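Local coordinates for protein RhCC (Rhodococcus jostii, PDB 4U5R) that belongs to the tautomerase superfamily, binds magnesium and probably acts as an unusual cofactor-independent oxygenase, at residues Pro1-Ile5 with Ile24-Tyr28; His68-Gln72 with Pro123-Glu128. The protein carries 1 engineered substitution. One frame throughout, in Å; residues are numbered along the deposited sequence.

Contact 1. Residues Pro1-Ile5 with Ile24-Tyr28; sequences PYWEI and ITSIY
The indole of Trp3 lies at the centre of this buried contact, with Ile24 packed on one of its faces: Ile24 CG2 comes within 3.4 Å of Trp3 CE2 and sits 3.7 Å from the centroid of the five-membered ring, a CH-pi contact. Further along the strand, Ile5 CD1 meets Ile24 CD1 at 3.9 Å. Residues 2-5 are extended beta strand and residues 24-28 a piece of alpha helix running nearly antiparallel to it, at 156°, with 11.4 Å between the segment axes. In register, the CA of Trp3 is 9.0 Å from that of Ile24, and the CA of Pro1 is 8.5 Å from that of Tyr28. Trp3, Ile24 and Tyr28 all take chi1 m and send their CB atoms toward the partner. Beyond the indole, Pro1 CG lies over the face of the Tyr28 ring in a second CH-pi contact, 3.3 Å from its centroid and 9° off the normal. At the polar edge the two aromatic rings meet rim to rim, their planes at 82°, and Trp3 NE1 donates to Tyr28 OH at 3.0 Å; this hydroxyl is also hydrogen-bonded to His68 NE2. Tyr2 points the other way, its ring edge-to-face with His104 of the second subunit. Such strand-on-helix packing belongs to the beta-alpha-beta unit of the tautomerase superfamily, here strand 2-8, helix 14-32 and strand 40-46, with its amino-terminal proline.

Contact 2. Residues His68-Gln72 with Pro123-Glu128; sequences HIARQ and PESDME
Arg71, Pro123 and Glu128 make most of this contact. Arg71 sits in the irregular chain after strand 61-68; its CA-to-CB bond points sideways, but chi1 m, chi2 m and chi3 t bring the guanidinium across to the other segment. There Arg71 NH1 donates to Glu128 OE2 at 2.9 Å and Arg71 NH2 to Glu128 OE1 at 2.8 Å, a two-pronged salt bridge. Glu128 reaches out with chi1 and chi2 both t, and its OE1 also accepts from Glu124 N at 2.8 Å. Pro123 packs on one face of the guanidinium, its CB 3.4 Å from Arg71 NH1. The closest CA pair is Ala70 and Pro123, 7.5 Å apart. Glu124 has positive phi (65°), and Ser125 is the N-cap of the helix, its OG accepting from Glu128 N at 3.1 Å. Thus the loop between strand 61-68 and helix 76-90 is tied to the first turn of helix 126-134; Ala70 also packs on Trp113 of strand 113-115, and Ser125 on Ala149 of helix 142-150.

In the fold
The centre of contact 1 is about 2 Å from the centre of the chain and that of contact 2 about 14 Å; the two contact centres are about 15 Å apart. His68 joins them: its NE2 is 2.8 Å from Tyr28 OH, a probable hydrogen bond, and its CD2 lies 4.2 Å from Pro1 CB. The chain that leaves strand 61-68 therefore starts beside the buried aromatic cluster and ends, three residues on, at the salt bridge of Arg71. The backbone of His68 also pairs with Ala106, the engineered residue at the magnesium site; no magnesium is bound to this chain. The Trp3 side chain is about 11 Å from that of Ala106.

Contact 1. Residues Pro1-Ile5 with Ile24-Tyr28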
loop_
_atom_site.group_PDB
_atom_site.type_symbol
_atom_site.label_atom_id
_atom_site.label_comp_id
_atom_site.label_asym_id
_atom_site.label_seq_id
_atom_site.Cartn_x
_atom_site.Cartn_y
_atom_site.Cartn_z
ATOM N N PRO B 1 12.941 -4.306 -1.710
ATOM C CA PRO B 1 12.058 -3.177 -2.008
ATOM C C PRO B 1 10.863 -3.614 -2.833
ATOM O O PRO B 1 10.951 -4.523 -3.658
ATOM C CB PRO B 1 12.960 -2.224 -2.799
ATOM C CG PRO B 1 14.348 -2.616 -2.401
ATOM C CD PRO B 1 14.298 -4.089 -2.228
ATOM N N TYR B 2 9.749 -2.944 -2.604
ATOM C CA TYR B 2 8.507 -3.287 -3.271
ATOM C C TYR B 2 7.997 -2.084 -4.041
ATOM O O TYR B 2 7.537 -1.130 -3.431
ATOM C CB TYR B 2 7.503 -3.740 -2.215
ATOM C CG TYR B 2 6.090 -3.925 -2.671
ATOM C CD1 TYR B 2 5.707 -5.078 -3.341
ATOM C CD2 TYR B 2 5.118 -2.979 -2.367
ATOM C CE1 TYR B 2 4.385 -5.264 -3.727
ATOM C CE2 TYR B 2 3.802 -3.149 -2.756
ATOM C CZ TYR B 2 3.447 -4.301 -3.439
ATOM O OH TYR B 2 2.143 -4.515 -3.825
ATOM N N TRP B 3 8.089 -2.125 -5.370
ATOM C CA TRP B 3 7.676 -0.989 -6.201
ATOM C C TRP B 3 6.393 -1.259 -6.966
ATOM O O TRP B 3 6.222 -2.325 -7.561
ATOM C CB TRP B 3 8.755 -0.632 -7.224
ATOM C CG TRP B 3 9.977 0.037 -6.710
ATOM C CD1 TRP B 3 10.846 -0.428 -5.756
ATOM C CD2 TRP B 3 10.516 1.270 -7.181
ATOM N NE1 TRP B 3 11.874 0.470 -5.583
ATOM C CE2 TRP B 3 11.694 1.518 -6.450
ATOM C CE3 TRP B 3 10.096 2.206 -8.132
ATOM C CZ2 TRP B 3 12.472 2.661 -6.651
ATOM C CZ3 TRP B 3 10.876 3.342 -8.339
ATOM C CH2 TRP B 3 12.042 3.562 -7.589
ATOM N N GLU B 4 5.509 -0.272 -6.966
ATOM C CA GLU B 4 4.341 -0.280 -7.823
ATOM C C GLU B 4 4.433 0.867 -8.798
ATOM O O GLU B 4 4.595 2.002 -8.375
ATOM C CB GLU B 4 3.079 -0.123 -7.009
ATOM C CG GLU B 4 2.696 -1.301 -6.166
ATOM C CD GLU B 4 1.510 -0.957 -5.296
ATOM O OE1 GLU B 4 1.645 -0.045 -4.450
ATOM O OE2 GLU B 4 0.434 -1.551 -5.494
ATOM N N ILE B 5 4.301 0.583 -10.090
ATOM C CA ILE B 5 4.285 1.642 -11.085
ATOM C C ILE B 5 2.990 1.580 -11.877
ATOM O O ILE B 5 2.746 0.640 -12.625
ATOM C CB ILE B 5 5.526 1.545 -12.007
ATOM C CG1 ILE B 5 6.794 1.610 -11.142
ATOM C CG2 ILE B 5 5.515 2.654 -13.052
ATOM C CD1 ILE B 5 8.098 1.533 -11.901
ATOM N N ILE B 24 16.091 0.313 -11.641
ATOM C CA ILE B 24 15.620 0.396 -10.266
ATOM C C ILE B 24 16.389 -0.594 -9.382
ATOM O O ILE B 24 16.878 -0.223 -8.315
ATOM C CB ILE B 24 14.107 0.128 -10.196
ATOM C CG1 ILE B 24 13.354 1.304 -10.821
ATOM C CG2 ILE B 24 13.669 -0.101 -8.756
ATOM C CD1 ILE B 24 11.915 0.996 -11.144
ATOM N N THR B 25 16.542 -1.826 -9.867
ATOM C CA THR B 25 17.344 -2.832 -9.173
ATOM C C THR B 25 18.774 -2.346 -8.945
ATOM O O THR B 25 19.339 -2.545 -7.865
ATOM C CB THR B 25 17.373 -4.146 -9.973
ATOM O OG1 THR B 25 16.039 -4.651 -10.089
ATOM C CG2 THR B 25 18.259 -5.205 -9.292
ATOM N N SER B 26 19.356 -1.690 -9.950
ATOM C CA SER B 26 20.738 -1.209 -9.815
ATOM C C SER B 26 20.937 -0.218 -8.642
ATOM O O SER B 26 22.004 -0.191 -8.030
ATOM C CB SER B 26 21.208 -0.574 -11.128
ATOM O OG SER B 26 20.691 0.736 -11.286
ATOM N N ILE B 27 19.913 0.574 -8.312
ATOM C CA ILE B 27 19.966 1.417 -7.114
ATOM C C ILE B 27 20.393 0.634 -5.872
ATOM O O ILE B 27 21.305 1.038 -5.144
ATOM C CB ILE B 27 18.601 2.082 -6.802
ATOM C CG1 ILE B 27 18.154 2.991 -7.950
ATOM C CG2 ILE B 27 18.694 2.891 -5.519
ATOM C CD1 ILE B 27 16.777 3.625 -7.736
ATOM N N TYR B 28 19.733 -0.492 -5.631
ATOM C CA TYR B 28 19.942 -1.215 -4.384
ATOM C C TYR B 28 21.174 -2.103 -4.423
ATOM O O TYR B 28 21.824 -2.295 -3.395
ATOM C CB TYR B 28 18.708 -2.043 -4.041
ATOM C CG TYR B 28 17.476 -1.185 -3.952
ATOM C CD1 TYR B 28 17.181 -0.480 -2.787
ATOM C CD2 TYR B 28 16.614 -1.059 -5.039
ATOM C CE1 TYR B 28 16.054 0.326 -2.703
ATOM C CE2 TYR B 28 15.486 -0.255 -4.965
ATOM C CZ TYR B 28 15.210 0.425 -3.798
ATOM O OH TYR B 28 14.081 1.211 -3.729
#

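Contact 2. Residues His68-Gln72 with Pro123-Glu128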
loop_
_atom_site.group_PDB
_atom_site.type_symbol
_atom_site.label_atom_id
_atom_site.label_comp_id
_atom_site.label_asym_id
_atom_site.label_seq_id
_atom_site.Cartn_x
_atom_site.Cartn_y
_atom_site.Cartn_z
ATOM N N HIS B 68 10.014 0.269 1.496
ATOM C CA HIS B 68 11.341 -0.211 1.841
ATOM C C HIS B 68 11.208 -1.074 3.072
ATOM O O HIS B 68 10.635 -0.631 4.073
ATOM C CB HIS B 68 12.291 0.948 2.108
ATOM C CG HIS B 68 12.895 1.536 0.873
ATOM N ND1 HIS B 68 13.836 2.536 0.923
ATOM C CD2 HIS B 68 12.719 1.250 -0.443
ATOM C CE1 HIS B 68 14.217 2.848 -0.303
ATOM N NE2 HIS B 68 13.552 2.082 -1.152
ATOM N N ILE B 69 11.735 -2.293 2.986
ATOM C CA ILE B 69 11.581 -3.301 4.026
ATOM C C ILE B 69 12.904 -3.708 4.642
ATOM O O ILE B 69 13.005 -3.859 5.855
ATOM C CB ILE B 69 10.904 -4.560 3.466
ATOM C CG1 ILE B 69 9.687 -4.162 2.626
ATOM C CG2 ILE B 69 10.522 -5.505 4.602
ATOM C CD1 ILE B 69 9.288 -5.208 1.562
ATOM N N ALA B 70 13.918 -3.888 3.800
ATOM C CA ALA B 70 15.181 -4.468 4.247
ATOM C C ALA B 70 16.018 -3.459 5.032
ATOM O O ALA B 70 16.635 -3.805 6.039
ATOM C CB ALA B 70 15.964 -5.010 3.052
ATOM N N ARG B 71 16.026 -2.206 4.590
ATOM C CA ARG B 71 16.852 -1.195 5.237
ATOM C C ARG B 71 16.023 0.000 5.693
ATOM O O ARG B 71 14.992 0.319 5.097
ATOM C CB ARG B 71 17.958 -0.708 4.291
ATOM C CG ARG B 71 18.905 -1.782 3.766
ATOM C CD ARG B 71 19.941 -2.186 4.806
ATOM N NE ARG B 71 21.111 -2.823 4.199
ATOM C CZ ARG B 71 21.181 -4.112 3.881
ATOM N NH1 ARG B 71 20.141 -4.907 4.097
ATOM N NH2 ARG B 71 22.288 -4.604 3.337
ATOM N N GLN B 72 16.477 0.653 6.759
ATOM C CA GLN B 72 15.961 1.960 7.135
ATOM C C GLN B 72 16.927 3.027 6.649
ATOM O O GLN B 72 18.132 2.792 6.581
ATOM C CB GLN B 72 15.779 2.075 8.649
ATOM C CG GLN B 72 14.394 1.720 9.156
ATOM C CD GLN B 72 14.198 2.097 10.615
ATOM O OE1 GLN B 72 15.113 1.973 11.431
ATOM N NE2 GLN B 72 13.004 2.575 10.945
ATOM N N PRO B 123 21.267 -7.491 7.621
ATOM C CA PRO B 123 21.976 -6.560 6.741
ATOM C C PRO B 123 23.487 -6.688 6.884
ATOM O O PRO B 123 23.990 -6.750 8.009
ATOM C CB PRO B 123 21.491 -5.186 7.219
ATOM C CG PRO B 123 20.154 -5.459 7.831
ATOM C CD PRO B 123 20.291 -6.802 8.485
ATOM N N GLU B 124 24.178 -6.767 5.749
ATOM C CA GLU B 124 25.641 -6.822 5.683
ATOM C C GLU B 124 26.238 -8.089 6.305
ATOM O O GLU B 124 27.437 -8.145 6.578
ATOM C CB GLU B 124 26.245 -5.574 6.340
ATOM C CG GLU B 124 25.802 -4.271 5.682
ATOM C CD GLU B 124 26.210 -3.038 6.470
ATOM O OE1 GLU B 124 27.055 -3.159 7.384
ATOM O OE2 GLU B 124 25.683 -1.943 6.172
ATOM N N SER B 125 25.408 -9.108 6.512
ATOM C CA SER B 125 25.890 -10.400 6.996
ATOM C C SER B 125 26.454 -11.257 5.866
ATOM O O SER B 125 26.186 -11.015 4.684
ATOM C CB SER B 125 24.768 -11.169 7.691
ATOM O OG SER B 125 23.790 -11.573 6.740
ATOM N N ASP B 126 27.223 -12.274 6.237
ATOM C CA ASP B 126 27.753 -13.212 5.263
ATOM C C ASP B 126 26.624 -13.910 4.505
ATOM O O ASP B 126 26.708 -14.090 3.300
ATOM C CB ASP B 126 28.662 -14.238 5.944
ATOM C CG ASP B 126 29.960 -13.624 6.434
ATOM O OD1 ASP B 126 30.435 -12.648 5.818
ATOM O OD2 ASP B 126 30.503 -14.109 7.440
ATOM N N MET B 127 25.557 -14.289 5.200
ATOM C CA MET B 127 24.448 -14.934 4.506
ATOM C C MET B 127 23.769 -13.982 3.519
ATOM O O MET B 127 23.359 -14.405 2.438
ATOM C CB MET B 127 23.423 -15.476 5.504
ATOM C CG MET B 127 22.291 -16.294 4.871
ATOM S SD MET B 127 22.791 -17.702 3.847
ATOM C CE MET B 127 23.860 -18.587 4.975
ATOM N N GLU B 128 23.659 -12.701 3.866
ATOM C CA GLU B 128 23.055 -11.770 2.918
ATOM C C GLU B 128 23.913 -11.680 1.668
ATOM O O GLU B 128 23.390 -11.679 0.554
ATOM C CB GLU B 128 22.858 -10.376 3.517
ATOM C CG GLU B 128 22.173 -9.421 2.532
ATOM C CD GLU B 128 22.004 -8.025 3.078
ATOM O OE1 GLU B 128 23.022 -7.320 3.242
ATOM O OE2 GLU B 128 20.848 -7.640 3.337
#